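Long-range contacts in ABC transporter, substrate binding protein (Polyamine) (Agrobacterium tumefaciens, PDB 4EUO), which binds gamma-aminobutyric acid (GABA) in the periplasm and probably delivers it to an ABC transporter for uptake: residues L3-W8 against V32-P37; W54-V59 against D226-P231. All coordinates share one frame; numbering follows the deposited sequence.

In the fold
Both contacts belong to one mixed sheet and lie on the same side of the chain's centre, their own centres about 9 Å apart. They come in series along the chain: contact 1 closes the first beta-alpha-beta unit, and contact 2 then pairs the next strand, 56-60, with the C-terminal end of the long strand 215-229. Strands 3-6 and 56-60 are neighbours, giving the order 32-35, 3-6, 56-60, 215-229 across this part of the sheet. Two side-chain links, Asp55 to the backbone of Val4 and Asp35 to Trp54, tie the contacts together. Each sends one residue, Trp8 or Asp226, to the GABA pocket.

Contact 1: L3-W8 against V32-P37; sequences LVFSSW and VLQDGP. With ABU (gamma-amino-butanoic acid), chain E.
The first beta-alpha-beta unit of this periplasmic binding protein is closed here: strand 3-6 leads through helix 10-28 to strand 32-35, which pairs with it in parallel, Val4 beside Leu33 and Phe5 beside Gln34. Leu33 N gives its hydrogen to Leu3 O at 2.8 Å, Phe5 N donates to Leu33 O, and Asp35 N to Phe5 O. A longer bond from Ser7 N to Asp35 O (3.3 Å) carries the pairing past the strand end. On the face of Leu3, Phe5, Val32 and Gln34, CB of Phe5 packs on Val32 CG1 at 4.0 Å, while Phe243 of helix 237-247 meets the Phe5 ring. Gln34, bent at chi2 (-64°, which turns CD back), runs beside Phe5, and its OE1 lies in the plane of the ring at its edge, 3.5 Å from CD2; the hydrogen bond to this oxygen comes from Gln13 NE2 of helix 10-28. The amide and ring planes are 70° apart. On the other face, Val4 CG1 lies 3.7 Å from Asp35 CB. The second strand then turns at Gly36, whose N bonds to Asp35 OD1 from above the carboxylate plane, and a cis peptide leads into Pro37. Gly36 CA lies 3.5 Å from Ser6 OG. The first segment ends at the pocket, where one indole face of Trp8 lies against the GABA chain. Asp58 OD1 accepts the Trp8 NE1 hydrogen, and the ligand amino nitrogen sits 4.0 Å above the ring plane, toward its rim.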
# COMPACT_ATOMS: atom_id res chain seq x y z
N LEU A 3 -12.89 -1.59 -19.85
CA LEU A 3 -12.24 -0.71 -18.88
C LEU A 3 -10.97 -1.41 -18.41
O LEU A 3 -11.01 -2.61 -18.17
CB LEU A 3 -13.19 -0.47 -17.70
CG LEU A 3 -12.67 0.48 -16.65
CD1 LEU A 3 -13.33 1.80 -16.76
CD2 LEU A 3 -12.87 -0.10 -15.26
N VAL A 4 -9.87 -0.65 -18.24
CA VAL A 4 -8.62 -1.23 -17.78
C VAL A 4 -8.32 -0.74 -16.35
O VAL A 4 -8.29 0.47 -16.10
CB VAL A 4 -7.44 -0.90 -18.71
CG1 VAL A 4 -6.14 -1.45 -18.15
CG2 VAL A 4 -7.69 -1.45 -20.13
N PHE A 5 -8.10 -1.70 -15.45
CA PHE A 5 -7.75 -1.45 -14.05
C PHE A 5 -6.32 -1.83 -13.80
O PHE A 5 -5.93 -2.95 -14.10
CB PHE A 5 -8.71 -2.24 -13.14
CG PHE A 5 -8.37 -2.16 -11.67
CD1 PHE A 5 -8.48 -0.96 -10.98
CD2 PHE A 5 -7.90 -3.27 -10.99
CE1 PHE A 5 -8.16 -0.89 -9.61
CE2 PHE A 5 -7.58 -3.18 -9.63
CZ PHE A 5 -7.74 -2.00 -8.95
N SER A 6 -5.52 -0.87 -13.30
CA SER A 6 -4.12 -1.12 -12.98
C SER A 6 -3.93 -1.18 -11.48
O SER A 6 -4.41 -0.30 -10.76
CB SER A 6 -3.23 -0.01 -13.53
OG SER A 6 -1.88 -0.17 -13.12
N SER A 7 -3.20 -2.18 -11.01
CA SER A 7 -2.91 -2.31 -9.58
C SER A 7 -1.52 -2.94 -9.40
O SER A 7 -0.70 -2.88 -10.31
CB SER A 7 -4.05 -3.02 -8.85
OG SER A 7 -3.85 -2.94 -7.44
N TRP A 8 -1.26 -3.50 -8.23
CA TRP A 8 0.07 -3.85 -7.81
C TRP A 8 0.47 -5.28 -8.12
O TRP A 8 1.51 -5.73 -7.65
CB TRP A 8 0.18 -3.53 -6.30
CG TRP A 8 -0.02 -2.07 -6.06
CD1 TRP A 8 -1.21 -1.41 -5.88
CD2 TRP A 8 0.99 -1.05 -6.09
NE1 TRP A 8 -1.00 -0.06 -5.82
CE2 TRP A 8 0.33 0.20 -5.96
CE3 TRP A 8 2.39 -1.08 -6.27
CZ2 TRP A 8 1.04 1.41 -5.92
CZ3 TRP A 8 3.07 0.13 -6.27
CH2 TRP A 8 2.40 1.35 -6.07
N VAL A 32 -13.92 -5.74 -17.50
CA VAL A 32 -12.74 -5.18 -16.85
C VAL A 32 -11.53 -5.98 -17.25
O VAL A 32 -11.51 -7.21 -17.09
CB VAL A 32 -12.89 -5.14 -15.31
CG1 VAL A 32 -11.61 -4.60 -14.64
CG2 VAL A 32 -14.09 -4.31 -14.89
N LEU A 33 -10.48 -5.28 -17.70
CA LEU A 33 -9.22 -5.91 -18.03
C LEU A 33 -8.17 -5.50 -16.99
O LEU A 33 -8.23 -4.38 -16.48
CB LEU A 33 -8.76 -5.48 -19.43
CG LEU A 33 -9.71 -5.82 -20.58
CD1 LEU A 33 -9.16 -5.30 -21.89
CD2 LEU A 33 -9.98 -7.32 -20.68
N GLN A 34 -7.23 -6.38 -16.70
CA GLN A 34 -6.20 -6.09 -15.69
C GLN A 34 -4.92 -5.63 -16.34
O GLN A 34 -4.47 -6.24 -17.32
CB GLN A 34 -5.89 -7.34 -14.84
CG GLN A 34 -7.11 -7.98 -14.16
CD GLN A 34 -7.72 -7.04 -13.16
OE1 GLN A 34 -7.01 -6.29 -12.45
NE2 GLN A 34 -9.03 -6.96 -13.14
N ASP A 35 -4.27 -4.63 -15.76
CA ASP A 35 -2.96 -4.23 -16.19
C ASP A 35 -2.13 -3.75 -14.99
O ASP A 35 -2.60 -3.74 -13.84
CB ASP A 35 -3.00 -3.18 -17.34
CG ASP A 35 -1.72 -3.08 -18.18
OD1 ASP A 35 -0.80 -3.90 -17.98
OD2 ASP A 35 -1.62 -2.15 -18.99
N GLY A 36 -0.90 -3.38 -15.25
CA GLY A 36 0.03 -2.94 -14.25
C GLY A 36 1.38 -3.62 -14.41
O GLY A 36 1.67 -4.18 -15.48
N PRO A 37 2.20 -3.61 -13.37
CA PRO A 37 1.92 -3.00 -12.06
C PRO A 37 1.89 -1.48 -12.07
O PRO A 37 2.55 -0.82 -12.89
CB PRO A 37 3.06 -3.54 -11.19
CG PRO A 37 4.21 -3.64 -12.18
CD PRO A 37 3.56 -4.19 -13.43
N ABU E . 0.53 0.20 -1.89
CD ABU E . 0.13 -1.02 -1.19
CB ABU E . 0.07 -2.21 -2.13
CG ABU E . -0.37 -3.42 -1.38
C ABU E . -0.34 -4.71 -2.16
O ABU E . -0.36 -5.85 -1.46
OXT ABU E . -0.17 -4.77 -3.46

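Contact 2: W54-V59 against D226-P231; sequences WDVVDV and DSLVVP. With ABU (gamma-amino-butanoic acid), chain E.
Val59 and Val229 bury the most surface in this antiparallel pairing, and their side chains cross at about a right angle, Val59 CG1 lying 3.8 Å from Val229 CG2. In Val59 the branch CG2 stands between the backbone N and the carbonyl carbon, and from there it meets Val229 CG1 and the carbonyl oxygen of Ser227. Val229 CG2 also packs on Val57 CB, and Val57 CG2 reaches the Pro231 ring at CG (3.6 Å), extending an apolar face that Tyr40 and Val47 of helix 40-48 adjoin. Beneath these side chains lie two hydrogen-bonded pairs, Val57 with Val229 and Val59 with Ser227. Each has two bonds, the shortest from Ser227 N to Val59 O at 2.8 Å. Toward Pro231 the carbonyl oxygens of Trp54 and Asp55 are buried without a hydrogen-bonding partner, Trp54 O only 3.3 Å from Pro231 CG. On the opposite face Leu228 CD2 packs on Asp58 CB at 4.0 Å. Asp58 CG is anti to the backbone N (chi1 -180°), and the side chain crosses that of Asp226 at about a right angle, with the carboxylate planes 65° apart. Asp58 OD1 comes within 2.5 Å of Asp226 OD2. Asp58 has other partners too: OD2 is hydrogen-bonded to Ser98 OG and Gln16 NE2. Asp226 OD1 takes a hydrogen from the GABA amino nitrogen at 2.8 Å, while OD2 has a weak bond to the same nitrogen. Two acid oxygens this close suggest that one of the groups holds a proton, which would leave the pair with about one negative charge toward the ligand's amino group.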
# COMPACT_ATOMS: atom_id res chain seq x y z
N TRP A 54 -4.80 3.08 -18.91
CA TRP A 54 -5.24 2.64 -17.57
C TRP A 54 -6.37 3.57 -17.21
O TRP A 54 -6.15 4.75 -17.09
CB TRP A 54 -4.09 2.79 -16.57
CG TRP A 54 -2.91 1.89 -16.77
CD1 TRP A 54 -2.81 0.81 -17.61
CD2 TRP A 54 -1.65 1.99 -16.09
NE1 TRP A 54 -1.56 0.23 -17.47
CE2 TRP A 54 -0.83 0.95 -16.56
CE3 TRP A 54 -1.13 2.89 -15.14
CZ2 TRP A 54 0.49 0.76 -16.10
CZ3 TRP A 54 0.17 2.69 -14.67
CH2 TRP A 54 0.96 1.65 -15.15
N ASP A 55 -7.58 3.04 -17.02
CA ASP A 55 -8.75 3.89 -16.71
C ASP A 55 -8.92 4.16 -15.22
O ASP A 55 -9.31 5.25 -14.83
CB ASP A 55 -10.00 3.25 -17.32
CG ASP A 55 -9.85 3.10 -18.82
OD1 ASP A 55 -9.55 4.11 -19.47
OD2 ASP A 55 -9.92 1.96 -19.30
N VAL A 56 -8.63 3.14 -14.41
CA VAL A 56 -8.66 3.28 -12.96
C VAL A 56 -7.34 2.69 -12.49
O VAL A 56 -6.96 1.59 -12.91
CB VAL A 56 -9.86 2.58 -12.32
CG1 VAL A 56 -9.75 2.61 -10.78
CG2 VAL A 56 -11.18 3.23 -12.76
N VAL A 57 -6.65 3.44 -11.63
CA VAL A 57 -5.38 2.96 -11.09
C VAL A 57 -5.44 2.96 -9.56
O VAL A 57 -5.86 3.93 -8.94
CB VAL A 57 -4.21 3.85 -11.57
CG1 VAL A 57 -2.85 3.25 -11.17
CG2 VAL A 57 -4.22 4.06 -13.10
N ASP A 58 -4.95 1.88 -8.98
CA ASP A 58 -4.77 1.81 -7.55
C ASP A 58 -3.35 2.35 -7.27
O ASP A 58 -2.35 1.80 -7.76
CB ASP A 58 -4.93 0.36 -7.10
CG ASP A 58 -4.76 0.16 -5.62
OD1 ASP A 58 -3.72 0.60 -5.08
OD2 ASP A 58 -5.67 -0.41 -5.00
N VAL A 59 -3.29 3.45 -6.51
CA VAL A 59 -2.02 4.12 -6.22
C VAL A 59 -1.85 4.29 -4.72
O VAL A 59 -2.79 4.15 -3.95
CB VAL A 59 -1.97 5.52 -6.91
CG1 VAL A 59 -2.06 5.40 -8.43
CG2 VAL A 59 -3.06 6.45 -6.37
N ASP A 226 -4.12 2.98 0.19
CA ASP A 226 -4.07 3.20 -1.25
C ASP A 226 -5.34 3.94 -1.65
O ASP A 226 -6.34 3.95 -0.91
CB ASP A 226 -3.96 1.90 -2.03
CG ASP A 226 -2.53 1.38 -2.17
OD1 ASP A 226 -1.63 1.87 -1.45
OD2 ASP A 226 -2.30 0.50 -3.04
N SER A 227 -5.33 4.47 -2.87
CA SER A 227 -6.42 5.23 -3.43
C SER A 227 -6.73 4.74 -4.82
O SER A 227 -5.87 4.16 -5.49
CB SER A 227 -6.01 6.69 -3.55
OG SER A 227 -5.59 7.19 -2.29
N LEU A 228 -7.94 5.06 -5.29
CA LEU A 228 -8.31 4.84 -6.70
C LEU A 228 -8.36 6.20 -7.36
O LEU A 228 -8.93 7.16 -6.82
CB LEU A 228 -9.66 4.15 -6.85
CG LEU A 228 -9.74 2.78 -6.22
CD1 LEU A 228 -11.11 2.17 -6.43
CD2 LEU A 228 -8.64 1.81 -6.77
N VAL A 229 -7.69 6.29 -8.53
CA VAL A 229 -7.62 7.50 -9.34
C VAL A 229 -7.88 7.18 -10.79
O VAL A 229 -7.83 6.01 -11.20
CB VAL A 229 -6.26 8.21 -9.17
CG1 VAL A 229 -6.04 8.59 -7.71
CG2 VAL A 229 -5.10 7.36 -9.67
N VAL A 230 -8.15 8.25 -11.56
CA VAL A 230 -8.44 8.13 -12.98
C VAL A 230 -7.47 9.00 -13.74
O VAL A 230 -7.52 10.22 -13.61
CB VAL A 230 -9.90 8.58 -13.24
CG1 VAL A 230 -10.20 8.53 -14.74
CG2 VAL A 230 -10.88 7.72 -12.47
N PRO A 231 -6.55 8.41 -14.51
CA PRO A 231 -5.58 9.26 -15.23
C PRO A 231 -6.23 10.25 -16.19
O PRO A 231 -7.19 9.89 -16.89
CB PRO A 231 -4.69 8.26 -15.96
CG PRO A 231 -4.79 7.01 -15.12
CD PRO A 231 -6.25 6.99 -14.68
N ABU E . 0.53 0.20 -1.89
CD ABU E . 0.13 -1.02 -1.19
CB ABU E . 0.07 -2.21 -2.13
CG ABU E . -0.37 -3.42 -1.38
C ABU E . -0.34 -4.71 -2.16
O ABU E . -0.36 -5.85 -1.46
OXT ABU E . -0.17 -4.77 -3.46